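Local coordinates for NUDIX hydrolase (Alicyclobacillus acidocaldarius subsp. acidocaldarius, PDB 3QSJ), which probably hydrolyses phosphorus-containing anhydride bonds of an as yet unspecified substrate, using divalent metal ions in the manner of other NUDIX hydrolases, at residues A122-A126 with R127-F131; L194-R198 with P199-V203. One frame throughout, in Å; residues are numbered along the deposited sequence.

Interaction 1 of 2, residues A122-A126 with R127-F131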
loop_
_atom_site.group_PDB
_atom_site.type_symbol
_atom_site.label_atom_id
_atom_site.label_comp_id
_atom_site.label_asym_id
_atom_site.label_seq_id
_atom_site.Cartn_x
_atom_site.Cartn_y
_atom_site.Cartn_z
ATOM N N ALA A 122 11.225 -15.331 -3.490
ATOM C CA ALA A 122 11.570 -16.707 -3.138
ATOM C C ALA A 122 10.387 -17.444 -2.543
ATOM O O ALA A 122 10.134 -18.597 -2.912
ATOM C CB ALA A 122 12.726 -16.718 -2.146
ATOM N N TRP A 123 9.653 -16.789 -1.618
ATOM C CA TRP A 123 8.506 -17.443 -0.974
ATOM C C TRP A 123 7.444 -17.761 -2.048
ATOM O O TRP A 123 6.851 -18.854 -2.030
ATOM C CB TRP A 123 7.930 -16.519 0.135
ATOM C CG TRP A 123 6.852 -17.162 0.962
ATOM C CD1 TRP A 123 7.013 -17.816 2.157
ATOM C CD2 TRP A 123 5.455 -17.170 0.688
ATOM N NE1 TRP A 123 5.795 -18.291 2.600
ATOM C CE2 TRP A 123 4.820 -17.871 1.742
ATOM C CE3 TRP A 123 4.661 -16.644 -0.343
ATOM C CZ2 TRP A 123 3.443 -18.075 1.772
ATOM C CZ3 TRP A 123 3.309 -16.895 -0.333
ATOM C CH2 TRP A 123 2.709 -17.580 0.726
ATOM N N LEU A 124 7.196 -16.803 -2.960
ATOM C CA LEU A 124 6.190 -17.017 -4.005
ATOM C C LEU A 124 6.631 -18.114 -5.003
ATOM O O LEU A 124 5.815 -18.949 -5.403
ATOM C CB LEU A 124 5.898 -15.720 -4.761
ATOM C CG LEU A 124 5.148 -14.666 -3.889
ATOM C CD1 LEU A 124 5.102 -13.327 -4.591
ATOM C CD2 LEU A 124 3.660 -15.129 -3.626
ATOM N N SER A 125 7.920 -18.071 -5.429
ATOM C CA SER A 125 8.457 -18.969 -6.467
ATOM C C SER A 125 8.609 -20.414 -6.001
ATOM O O SER A 125 8.533 -21.335 -6.821
ATOM C CB SER A 125 9.722 -18.396 -7.097
ATOM O OG SER A 125 10.826 -18.426 -6.211
ATOM N N ALA A 126 8.708 -20.632 -4.685
ATOM C CA ALA A 126 8.731 -22.003 -4.134
ATOM C C ALA A 126 7.300 -22.598 -4.186
ATOM O O ALA A 126 7.104 -23.825 -4.071
ATOM C CB ALA A 126 9.238 -21.971 -2.682
ATOM N N ARG A 127 6.296 -21.723 -4.372
ATOM C CA ARG A 127 4.884 -22.124 -4.342
ATOM C C ARG A 127 4.173 -22.012 -5.704
ATOM O O ARG A 127 3.006 -22.439 -5.839
ATOM C CB ARG A 127 4.133 -21.290 -3.273
ATOM C CG ARG A 127 4.539 -21.701 -1.850
ATOM C CD ARG A 127 4.188 -20.650 -0.791
ATOM N NE ARG A 127 4.562 -21.174 0.521
ATOM C CZ ARG A 127 5.807 -21.169 0.989
ATOM N NH1 ARG A 127 6.790 -20.650 0.269
ATOM N NH2 ARG A 127 6.095 -21.767 2.145
ATOM N N GLY A 128 4.852 -21.445 -6.701
ATOM C CA GLY A 128 4.224 -21.249 -7.999
ATOM C C GLY A 128 3.141 -20.191 -7.979
ATOM O O GLY A 128 2.228 -20.215 -8.812
ATOM N N LEU A 129 3.213 -19.254 -7.020
ATOM C CA LEU A 129 2.212 -18.189 -6.863
ATOM C C LEU A 129 2.651 -16.856 -7.474
ATOM O O LEU A 129 3.859 -16.604 -7.608
ATOM C CB LEU A 129 1.955 -17.990 -5.346
ATOM C CG LEU A 129 1.380 -19.183 -4.589
ATOM C CD1 LEU A 129 1.219 -18.835 -3.150
ATOM C CD2 LEU A 129 0.113 -19.682 -5.225
ATOM N N ALA A 130 1.678 -15.940 -7.726
ATOM C CA ALA A 130 2.062 -14.608 -8.164
ATOM C C ALA A 130 0.922 -13.698 -7.883
ATOM O O ALA A 130 -0.184 -14.178 -7.512
ATOM C CB ALA A 130 2.434 -14.603 -9.674
ATOM N N PHE A 131 1.172 -12.395 -8.064
ATOM C CA PHE A 131 0.123 -11.399 -7.791
ATOM C C PHE A 131 -0.846 -11.275 -8.952
ATOM O O PHE A 131 -0.420 -11.314 -10.116
ATOM C CB PHE A 131 0.754 -10.045 -7.572
ATOM C CG PHE A 131 1.510 -9.997 -6.260
ATOM C CD1 PHE A 131 0.829 -10.099 -5.042
ATOM C CD2 PHE A 131 2.906 -9.920 -6.247
ATOM C CE1 PHE A 131 1.493 -9.969 -3.825
ATOM C CE2 PHE A 131 3.598 -9.826 -5.027
ATOM C CZ PHE A 131 2.889 -9.842 -3.819
#
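The C-terminal end of helix 119-125 turns into strand 130-131 through a glycine-ended helix cap, closed by Leu124 and Leu129 and flanked by a stacked Trp123-Arg127 pair. Gly128 leaves helical geometry with a positive phi of 70°, which reverses the chain and brings Leu129 back beside the last turn. Leu129 N then donates to Leu124 O at 3.1 Å, the i+5 to i bond of a Schellman motif. The same oxygen accepts from Arg127 N at 3.0 Å, and the two donors arrive from opposite faces of its carbonyl plane. Behind this polar closure Leu124 CD2 rests on Leu129 CB at 3.7 Å, while Leu124 CD1 meets Phe131 CE2 at 3.8 Å.

On the outer side, Trp123 sets one face of its indole against the Arg127 guanidinium by placing CG anti to the backbone N (chi1 -173°). The guanidinium lies almost flat over that face, with planes 4° apart and Arg127 CZ 3.6 Å from the centroid of the five-membered ring. Two bonds before CZ, Arg127 CD sits over the six-membered ring in a CH-pi contact. Arg127 NH1 also donates to Trp123 O at 2.9 Å, on a lone pair and close to the guanidinium plane, so stack and bond together fix the rotation of the cation. Trp123 NE1 is itself held by Glu109, and Trp123 CZ3 reaches Leu129 CD1 at 4.0 Å. With alanine at Trp123, the guanidinium is likely to lose its cation-pi partner and Glu109 its indole donor, leaving the cation freer to turn. The i+5 to i bond, positive-phi glycine and leucine-leucine contact are together consistent with a Schellman-like C-cap.

Interaction 2 of 2, residues L194-R198 with P199-V203; sequences LPAVR and PTIAV
Thr200 packs back against Ala196 and Val197 at the start of helix 198-209, where Val197 is the N-cap. Its CB lies 3.3 Å from Val197 O and near Ala196 CB. From there the two branches part: CG2, anti to the backbone N, runs to Ala196 CB at 3.9 Å, whereas OG1 passes Val197 CG2 at 3.6 Å and ends 2.8 Å from a water. That water accepts from Val197 N at 3.0 Å, so the hydroxyl of the third helical residue reaches the N-cap amide through a bridge, a water-mediated counterpart of one of the two bonds of a capping box. Val197 O receives weak bonds from Thr200 N and Ile201 N, and the regular helical pattern follows with Ala202 N donating to Arg198 O. Pro199, which has no N-H to offer, fits this first turn and sets its CD 3.7 Å from Val197 CG2. Ile201 folds back over the cap, its CG1 4.3 Å from Ala196 CB, and Ile189 of helix 182-190 touches both. A contact between the residue before the N-cap and the fourth helical residue is the hydrophobic staple of a helix N-terminus.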
loop_
_atom_site.group_PDB
_atom_site.type_symbol
_atom_site.label_atom_id
_atom_site.label_comp_id
_atom_site.label_asym_id
_atom_site.label_seq_id
_atom_site.Cartn_x
_atom_site.Cartn_y
_atom_site.Cartn_z
ATOM N N LEU A 194 -2.623 14.571 14.239
ATOM C CA LEU A 194 -1.654 13.640 13.602
ATOM C C LEU A 194 -1.067 14.209 12.291
ATOM O O LEU A 194 -1.811 14.753 11.472
ATOM C CB LEU A 194 -2.301 12.272 13.315
ATOM C CG LEU A 194 -2.903 11.512 14.502
ATOM C CD1 LEU A 194 -3.923 10.555 14.037
ATOM C CD2 LEU A 194 -1.819 10.801 15.336
ATOM N N PRO A 195 0.249 14.065 12.046
ATOM C CA PRO A 195 0.804 14.599 10.802
ATOM C C PRO A 195 0.649 13.599 9.658
ATOM O O PRO A 195 0.678 12.379 9.872
ATOM C CB PRO A 195 2.280 14.825 11.130
ATOM C CG PRO A 195 2.525 14.110 12.424
ATOM C CD PRO A 195 1.302 13.494 12.912
ATOM N N ALA A 196 0.507 14.122 8.429
ATOM C CA ALA A 196 0.437 13.274 7.225
ATOM C C ALA A 196 0.951 14.064 6.008
ATOM O O ALA A 196 0.801 15.278 5.984
ATOM C CB ALA A 196 -0.994 12.764 6.985
ATOM N N VAL A 197 1.525 13.389 5.011
ATOM C CA VAL A 197 1.963 14.056 3.774
ATOM C C VAL A 197 0.741 14.402 2.912
ATOM O O VAL A 197 -0.298 13.773 3.069
ATOM C CB VAL A 197 3.084 13.293 3.021
ATOM C CG1 VAL A 197 4.286 13.084 3.930
ATOM C CG2 VAL A 197 2.582 11.945 2.469
ATOM N N ARG A 198 0.841 15.438 2.068
ATOM C CA ARG A 198 -0.274 15.877 1.212
ATOM C C ARG A 198 -0.994 14.762 0.433
ATOM O O ARG A 198 -2.224 14.703 0.500
ATOM C CB ARG A 198 0.135 17.067 0.337
ATOM C CG ARG A 198 0.295 18.364 1.167
ATOM C CD ARG A 198 0.392 19.578 0.269
ATOM N NE ARG A 198 1.599 19.517 -0.555
ATOM C CZ ARG A 198 1.655 19.844 -1.842
ATOM N NH1 ARG A 198 2.796 19.743 -2.507
ATOM N NH2 ARG A 198 0.567 20.274 -2.472
ATOM N N PRO A 199 -0.275 13.824 -0.247
ATOM C CA PRO A 199 -0.967 12.733 -0.952
ATOM C C PRO A 199 -1.872 11.882 -0.058
ATOM O O PRO A 199 -2.977 11.484 -0.479
ATOM C CB PRO A 199 0.206 11.904 -1.494
ATOM C CG PRO A 199 1.298 12.858 -1.657
ATOM C CD PRO A 199 1.190 13.751 -0.473
ATOM N N THR A 200 -1.440 11.661 1.207
ATOM C CA THR A 200 -2.257 10.898 2.178
ATOM C C THR A 200 -3.603 11.561 2.413
ATOM O O THR A 200 -4.635 10.893 2.361
ATOM C CB THR A 200 -1.470 10.691 3.498
ATOM O OG1 THR A 200 -0.331 9.925 3.199
ATOM C CG2 THR A 200 -2.295 9.950 4.569
ATOM N N ILE A 201 -3.585 12.880 2.649
ATOM C CA ILE A 201 -4.792 13.659 2.885
ATOM C C ILE A 201 -5.696 13.570 1.626
ATOM O O ILE A 201 -6.898 13.349 1.732
ATOM C CB ILE A 201 -4.427 15.114 3.255
ATOM C CG1 ILE A 201 -3.551 15.134 4.528
ATOM C CG2 ILE A 201 -5.673 15.985 3.410
ATOM C CD1 ILE A 201 -2.914 16.591 4.911
ATOM N N ALA A 202 -5.101 13.754 0.450
ATOM C CA ALA A 202 -5.858 13.787 -0.805
ATOM C C ALA A 202 -6.514 12.408 -1.062
ATOM O O ALA A 202 -7.670 12.362 -1.488
ATOM C CB ALA A 202 -4.948 14.238 -1.944
ATOM N N VAL A 203 -5.867 11.295 -0.653
ATOM C CA VAL A 203 -6.519 9.976 -0.782
ATOM C C VAL A 203 -7.697 9.877 0.178
ATOM O O VAL A 203 -8.772 9.436 -0.219
ATOM C CB VAL A 203 -5.538 8.791 -0.535
ATOM C CG1 VAL A 203 -6.289 7.427 -0.445
ATOM C CG2 VAL A 203 -4.462 8.741 -1.635
HETATM O O HOH W 1 1.466 10.395 5.261
#

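Interactions 1 and 2 lie on opposite sides of the chain's centre, with centres 33 Å apart, and share no secondary-structure element. Both are local helix ends: 122-131 finishes helix 119-125, whereas 194-203 begins helix 198-209. Their chemistry differs accordingly: Leu124 O takes two backbone donors in the first, whereas in the second a water takes up the Val197 amide. Interaction 1 is partly buried, with a charged, aromatic stack outside and Phe131 directed inward to helix 72-87, which carries the calcium ligands Glu82 and Glu86. Interaction 2 is more superficial and built of small aliphatic groups and a water, though Thr200 and Val203 face Phe44 of the central sheet.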